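Local coordinates for protein (R)-specific enoyl-CoA hydratase (Pseudomonas aeruginosa, PDB 5CPG) that catalyses the (R)-specific, reversible hydration of trans-2-enoyl-CoA to (R)-3-hydroxyacyl-CoA as a hotdog-fold dehydratase of the MaoC family, at residues Gly60-Ser63 with Gly64-Ser68; Gln4-Pro7 with Tyr8-Glu12; Ala69-Thr73 with Val74-Pro78. All coordinates share one frame; numbering follows the deposited sequence.

Interaction 1 of 3, residues Gly60-Ser63 with Gly64-Ser68; sequences GMLS and GALIS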
loop_
_atom_site.group_PDB
_atom_site.type_symbol
_atom_site.label_atom_id
_atom_site.label_comp_id
_atom_site.label_asym_id
_atom_site.label_seq_id
_atom_site.Cartn_x
_atom_site.Cartn_y
_atom_site.Cartn_z
ATOM N N GLY A 60 3.680 7.070 3.766
ATOM C CA GLY A 60 2.736 6.548 4.742
ATOM C C GLY A 60 2.203 5.190 4.373
ATOM O O GLY A 60 2.053 4.324 5.236
ATOM N N MET A 61 1.924 4.992 3.083
ATOM C CA MET A 61 1.314 3.754 2.636
ATOM C C MET A 61 2.270 2.549 2.624
ATOM O O MET A 61 1.827 1.439 2.368
ATOM C CB MET A 61 0.705 3.969 1.243
ATOM C CG MET A 61 -0.100 2.832 0.644
ATOM S SD MET A 61 -1.493 2.330 1.667
ATOM C CE MET A 61 -2.595 3.721 1.395
ATOM N N LEU A 62 3.568 2.773 2.886
ATOM C CA LEU A 62 4.484 1.642 3.099
ATOM C C LEU A 62 3.912 0.738 4.224
ATOM O O LEU A 62 3.984 -0.497 4.136
ATOM C CB LEU A 62 5.900 2.122 3.432
ATOM C CG LEU A 62 6.940 1.017 3.747
ATOM C CD1 LEU A 62 7.139 0.103 2.552
ATOM C CD2 LEU A 62 8.261 1.630 4.188
ATOM N N SER A 63 3.293 1.311 5.248
ATOM C CA SER A 63 2.713 0.455 6.270
ATOM C C SER A 63 1.563 -0.408 5.759
ATOM O O SER A 63 1.383 -1.511 6.257
ATOM C CB SER A 63 2.217 1.278 7.452
ATOM O OG SER A 63 3.313 1.793 8.185
ATOM N N GLY A 64 0.783 0.093 4.784
ATOM C CA GLY A 64 -0.281 -0.730 4.218
ATOM C C GLY A 64 0.333 -1.910 3.493
ATOM O O GLY A 64 -0.155 -3.003 3.558
ATOM N N ALA A 65 1.430 -1.668 2.782
ATOM C CA ALA A 65 2.136 -2.751 2.157
ATOM C C ALA A 65 2.601 -3.824 3.155
ATOM O O ALA A 65 2.428 -5.024 2.919
ATOM C CB ALA A 65 3.338 -2.198 1.356
ATOM N N LEU A 66 3.206 -3.394 4.249
ATOM C CA LEU A 66 3.710 -4.338 5.261
ATOM C C LEU A 66 2.566 -5.112 5.907
ATOM O O LEU A 66 2.664 -6.308 6.080
ATOM C CB LEU A 66 4.514 -3.570 6.330
ATOM C CG LEU A 66 5.771 -2.918 5.742
ATOM C CD1 LEU A 66 6.434 -2.074 6.817
ATOM C CD2 LEU A 66 6.734 -4.015 5.239
ATOM N N ILE A 67 1.468 -4.416 6.238
ATOM C CA ILE A 67 0.283 -5.070 6.779
ATOM C C ILE A 67 -0.205 -6.161 5.827
ATOM O O ILE A 67 -0.510 -7.271 6.263
ATOM C CB ILE A 67 -0.841 -4.054 7.039
ATOM C CG1 ILE A 67 -0.500 -3.252 8.300
ATOM C CG2 ILE A 67 -2.190 -4.750 7.203
ATOM C CD1 ILE A 67 -1.372 -1.960 8.491
ATOM N N SER A 68 -0.282 -5.841 4.534
ATOM C CA SER A 68 -0.843 -6.825 3.592
ATOM C C SER A 68 0.044 -8.043 3.516
ATOM O O SER A 68 -0.461 -9.165 3.384
ATOM C CB SER A 68 -1.035 -6.222 2.195
ATOM O OG SER A 68 0.202 -5.934 1.583
#
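Met61 SD packs on the bare CA of Gly64, 4.2 Å away, brought there by a side chain bent at both chi2 and chi3. At this first turn, Met61 O accepts from Ala65 N at 3.2 Å and only weakly from Gly64 N. Ser63, whose CB also touches Gly64 N, offers its carbonyl to the next turn: the amide of Ile67 gives its hydrogen to Ser63 O (N to O 2.9 Å) at a nearly straight 168°. The Ile67 side chain lies against the same carbonyl, its CG1 coming to 3.3 Å from Ser63 O because CG1 is folded back beside the backbone N (chi1 -75°). Leu62 repeats the pattern, with Leu66 N bonded to Leu62 O at 3.0 Å and Leu66 CG 3.4 Å from that oxygen. The two leucines touch lightly, Leu62 CG to Leu66 CD1 at 4.4 Å. This is the opening of the long central helix of the hotdog fold, around which the sheet wraps. Ser63 and Ile67 face strands 113-121 and 127-136, Leu66 packs on strand 98-109, and Met61 reaches Leu87 of strand 81-89, while Leu62 and Ala65 meet Val34 and Phe31 of the second subunit.

Interaction 2 of 3, residues Gln4-Pro7 with Tyr8-Glu12; sequences QNIP and YAELE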
loop_
_atom_site.group_PDB
_atom_site.type_symbol
_atom_site.label_atom_id
_atom_site.label_comp_id
_atom_site.label_asym_id
_atom_site.label_seq_id
_atom_site.Cartn_x
_atom_site.Cartn_y
_atom_site.Cartn_z
ATOM N N GLN A 4 3.294 -22.293 6.329
ATOM C CA GLN A 4 1.995 -22.947 6.543
ATOM C C GLN A 4 0.965 -21.911 6.938
ATOM O O GLN A 4 1.279 -20.984 7.706
ATOM C CB GLN A 4 2.066 -24.025 7.629
ATOM C CG GLN A 4 2.914 -25.230 7.242
ATOM C CD GLN A 4 2.767 -26.403 8.208
ATOM O OE1 GLN A 4 1.983 -26.351 9.162
ATOM N NE2 GLN A 4 3.516 -27.473 7.952
ATOM N N ASN A 5 -0.249 -22.039 6.406
ATOM C CA ASN A 5 -1.298 -21.111 6.814
ATOM C C ASN A 5 -1.987 -21.566 8.086
ATOM O O ASN A 5 -1.670 -22.613 8.661
ATOM C CB ASN A 5 -2.320 -20.903 5.703
ATOM C CG ASN A 5 -3.116 -22.147 5.360
ATOM O OD1 ASN A 5 -2.942 -23.215 5.952
ATOM N ND2 ASN A 5 -4.009 -22.008 4.394
ATOM N N ILE A 6 -2.875 -20.713 8.553
ATOM C CA ILE A 6 -3.790 -21.005 9.650
ATOM C C ILE A 6 -5.219 -20.861 9.106
ATOM O O ILE A 6 -5.740 -19.736 8.970
ATOM C CB ILE A 6 -3.571 -20.065 10.839
ATOM C CG1 ILE A 6 -2.086 -19.944 11.210
ATOM C CG2 ILE A 6 -4.437 -20.475 12.054
ATOM C CD1 ILE A 6 -1.448 -21.231 11.649
ATOM N N PRO A 7 -5.860 -21.993 8.777
ATOM C CA PRO A 7 -7.204 -21.978 8.194
ATOM C C PRO A 7 -8.239 -21.450 9.165
ATOM O O PRO A 7 -7.977 -21.377 10.362
ATOM C CB PRO A 7 -7.480 -23.458 7.874
ATOM C CG PRO A 7 -6.140 -24.128 7.941
ATOM C CD PRO A 7 -5.358 -23.368 8.951
ATOM N N TYR A 8 -9.406 -21.089 8.630
ATOM C CA TYR A 8 -10.484 -20.498 9.409
ATOM C C TYR A 8 -10.826 -21.278 10.696
ATOM O O TYR A 8 -10.967 -20.679 11.749
ATOM C CB TYR A 8 -11.723 -20.380 8.521
ATOM C CG TYR A 8 -12.913 -19.697 9.155
ATOM C CD1 TYR A 8 -13.019 -18.309 9.201
ATOM C CD2 TYR A 8 -13.957 -20.445 9.677
ATOM C CE1 TYR A 8 -14.140 -17.682 9.753
ATOM C CE2 TYR A 8 -15.063 -19.835 10.237
ATOM C CZ TYR A 8 -15.153 -18.469 10.277
ATOM O OH TYR A 8 -16.264 -17.881 10.825
ATOM N N ALA A 9 -10.892 -22.594 10.604
ATOM C CA ALA A 9 -11.262 -23.403 11.767
ATOM C C ALA A 9 -10.236 -23.303 12.895
ATOM O O ALA A 9 -10.595 -23.374 14.067
ATOM C CB ALA A 9 -11.441 -24.839 11.360
ATOM N N GLU A 10 -8.964 -23.116 12.544
ATOM C CA GLU A 10 -7.922 -23.018 13.557
ATOM C C GLU A 10 -7.762 -21.610 14.112
ATOM O O GLU A 10 -7.247 -21.422 15.204
ATOM C CB GLU A 10 -6.586 -23.510 12.985
ATOM C CG GLU A 10 -6.688 -24.880 12.350
ATOM C CD GLU A 10 -5.379 -25.378 11.761
ATOM O OE1 GLU A 10 -4.299 -24.858 12.135
ATOM O OE2 GLU A 10 -5.446 -26.301 10.912
ATOM N N LEU A 11 -8.169 -20.592 13.369
ATOM C CA LEU A 11 -8.091 -19.234 13.897
ATOM C C LEU A 11 -8.944 -19.071 15.147
ATOM O O LEU A 11 -10.019 -19.643 15.210
ATOM C CB LEU A 11 -8.573 -18.232 12.841
ATOM C CG LEU A 11 -7.630 -18.083 11.665
ATOM C CD1 LEU A 11 -8.327 -17.230 10.602
ATOM C CD2 LEU A 11 -6.393 -17.400 12.157
ATOM N N GLU A 12 -8.483 -18.272 16.106
ATOM C CA GLU A 12 -9.278 -17.925 17.283
ATOM C C GLU A 12 -9.267 -16.454 17.511
ATOM O O GLU A 12 -8.242 -15.807 17.294
ATOM C CB GLU A 12 -8.727 -18.609 18.546
ATOM C CG GLU A 12 -8.793 -20.088 18.478
ATOM C CD GLU A 12 -8.241 -20.744 19.743
ATOM O OE1 GLU A 12 -8.389 -20.153 20.843
ATOM O OE2 GLU A 12 -7.657 -21.843 19.608
#
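Ile6 meets Leu11 and Glu10 chiefly through its CG2 methyl. This group, set anti to the backbone N, lies 3.6 Å from Leu11 CD2, and the same Ile6 CG2 comes to 3.8 Å from Glu10 CB, with the Ile6 and Glu10 side chains crossing at about a right angle. The main-chain oxygen of Ile6 is buried against the leucine, Ile6 O lying 3.7 Å from Leu11 CG, and has no polar partner in the model. Pro7 then starts a single turn of helix-like backbone, Tyr8 to Glu10, that lacks the regular bonding of a true helix and lies in the loop leading to strand 16-22, an outermost strand of the hotdog sheet within this chain. Two amides grip Pro7 O: Leu11 N at 3.1 Å, approaching nearly head-on to the carbonyl, and Glu10 N at 3.0 Å, which comes from above the carbonyl plane, 49° out of it. The CD and CG atoms of the Pro7 ring are met by the end of the extended Glu10 side chain, whose carboxylate carbon CD sits 3.5 Å from Pro7 CD. Glu10 OE1 forms a salt bridge with Lys141, consistent with the carboxylate being held beside the ring. Tyr8 makes a cation-pi contact with Lys108, and Lys108 NZ also donates hydrogen bonds to the backbone oxygens of Tyr8 and Leu11.

Interaction 3 of 3, residues Ala69-Thr73 with Val74-Pro78; sequences AAIAT and VLPGP
Ala70 O is gripped by two successive amides of the outgoing chain: Val74 N at 2.9 Å and Leu75 N at 3.1 Å, the second bond the straighter at 161°. The five-residue reach to Leu75 widens the last turn as the chain leaves the helix at Val74. Val74 CB rests 3.3 Å from the same Ala70 O. One step on, Ile71 O receives Gly77 N at 2.9 Å, and this bond, spanning six residues, marks the chain folding back against the helix end. The Leu75-Pro76 peptide is cis in this returning chain, and the Pro76 ring lies side by side with Ile71, pointing the same way, Pro76 CD lying 4.0 Å from Ile71 CG2. Leu75 O accepts a CA-H contact from Ile71. Gly77 has a positive phi of 93°. Thr73 OG1, turned between its own N and carbonyl carbon (chi1 67°), bonds to Ala69 O at 2.7 Å, while Thr73 N reaches that oxygen from the opposite face of its plane. Ala72 O takes a CA-H contact from Gly77, and accepts hydrogen bonds from Asn39 ND2 of the second subunit and from a glycerol, probably from the crystallisation liquor. Of the carbonyls near the helix end, Ala70 O and Ile71 O are thus bonded by the returning loop, and Ala72 O across the dimer interface.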
loop_
_atom_site.group_PDB
_atom_site.type_symbol
_atom_site.label_atom_id
_atom_site.label_comp_id
_atom_site.label_asym_id
_atom_site.label_seq_id
_atom_site.Cartn_x
_atom_site.Cartn_y
_atom_site.Cartn_z
ATOM N N ALA A 69 1.360 -7.849 3.606
ATOM C CA ALA A 69 2.280 -9.004 3.532
ATOM C C ALA A 69 2.176 -9.845 4.828
ATOM O O ALA A 69 2.286 -11.081 4.778
ATOM C CB ALA A 69 3.721 -8.535 3.284
ATOM N N ALA A 70 1.969 -9.185 5.971
ATOM C CA ALA A 70 1.806 -9.924 7.235
ATOM C C ALA A 70 0.602 -10.826 7.140
ATOM O O ALA A 70 0.628 -11.971 7.551
ATOM C CB ALA A 70 1.642 -8.973 8.408
ATOM N N ILE A 71 -0.479 -10.301 6.591
ATOM C CA ILE A 71 -1.713 -11.082 6.525
ATOM C C ILE A 71 -1.522 -12.242 5.544
ATOM O O ILE A 71 -1.841 -13.408 5.809
ATOM C CB ILE A 71 -2.879 -10.192 6.093
ATOM C CG1 ILE A 71 -3.186 -9.134 7.182
ATOM C CG2 ILE A 71 -4.098 -11.038 5.672
ATOM C CD1 ILE A 71 -4.309 -8.184 6.757
ATOM N N ALA A 72 -0.927 -11.920 4.397
ATOM C CA ALA A 72 -0.742 -12.908 3.353
ATOM C C ALA A 72 0.286 -13.968 3.625
ATOM O O ALA A 72 0.183 -15.050 3.038
ATOM C CB ALA A 72 -0.377 -12.200 2.036
ATOM N N THR A 73 1.283 -13.666 4.459
ATOM C CA THR A 73 2.363 -14.648 4.678
ATOM C C THR A 73 2.441 -15.196 6.091
ATOM O O THR A 73 3.139 -16.217 6.295
ATOM C CB THR A 73 3.773 -14.086 4.301
ATOM O OG1 THR A 73 4.178 -13.029 5.175
ATOM C CG2 THR A 73 3.766 -13.549 2.849
ATOM N N VAL A 74 1.761 -14.564 7.044
ATOM C CA VAL A 74 1.909 -14.992 8.456
ATOM C C VAL A 74 0.559 -15.390 9.041
ATOM O O VAL A 74 0.405 -16.533 9.439
ATOM C CB VAL A 74 2.546 -13.915 9.344
ATOM C CG1 VAL A 74 2.704 -14.443 10.769
ATOM C CG2 VAL A 74 3.917 -13.517 8.800
ATOM N N LEU A 75 -0.418 -14.469 9.073
ATOM C CA LEU A 75 -1.714 -14.793 9.689
ATOM C C LEU A 75 -2.894 -14.119 8.961
ATOM O O LEU A 75 -3.021 -12.889 8.995
ATOM C CB LEU A 75 -1.702 -14.377 11.158
ATOM C CG LEU A 75 -2.952 -14.674 12.004
ATOM C CD1 LEU A 75 -3.034 -16.169 12.306
ATOM C CD2 LEU A 75 -3.086 -13.844 13.317
ATOM N N PRO A 76 -3.771 -14.918 8.349
ATOM C CA PRO A 76 -3.745 -16.395 8.295
ATOM C C PRO A 76 -2.748 -16.991 7.315
ATOM O O PRO A 76 -2.525 -18.187 7.328
ATOM C CB PRO A 76 -5.191 -16.768 7.870
ATOM C CG PRO A 76 -5.977 -15.496 8.002
ATOM C CD PRO A 76 -4.997 -14.403 7.719
ATOM N N GLY A 77 -2.165 -16.183 6.435
ATOM C CA GLY A 77 -1.152 -16.705 5.543
ATOM C C GLY A 77 -1.679 -17.179 4.213
ATOM O O GLY A 77 -2.742 -16.751 3.753
ATOM N N PRO A 78 -0.937 -18.082 3.547
ATOM C CA PRO A 78 -1.344 -18.481 2.188
ATOM C C PRO A 78 -2.795 -18.959 2.031
ATOM O O PRO A 78 -3.277 -19.717 2.857
ATOM C CB PRO A 78 -0.362 -19.607 1.863
ATOM C CG PRO A 78 0.860 -19.221 2.594
ATOM C CD PRO A 78 0.403 -18.592 3.895
#

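From the N terminus, interaction 2 comes first, closing a short turn between strand 3-4 and strand 16-22 at the rim of the fold. Interactions 1 and 3 follow in series on helix 62-73, the former covering its start and the latter its end and the loop before strand 81-89; none nests in or crosses another. Residues 4-12 and 74-78 are nevertheless joined directly: Ile6 N probably bonds to Pro76 O, Asn5 ND2 probably to Pro78 O, and Leu11 packs on Leu75. The helix thus carries interaction 1 near the centre of the chain, while the loop that follows its end meets the N-terminal segment. Both helix contacts also face the second subunit.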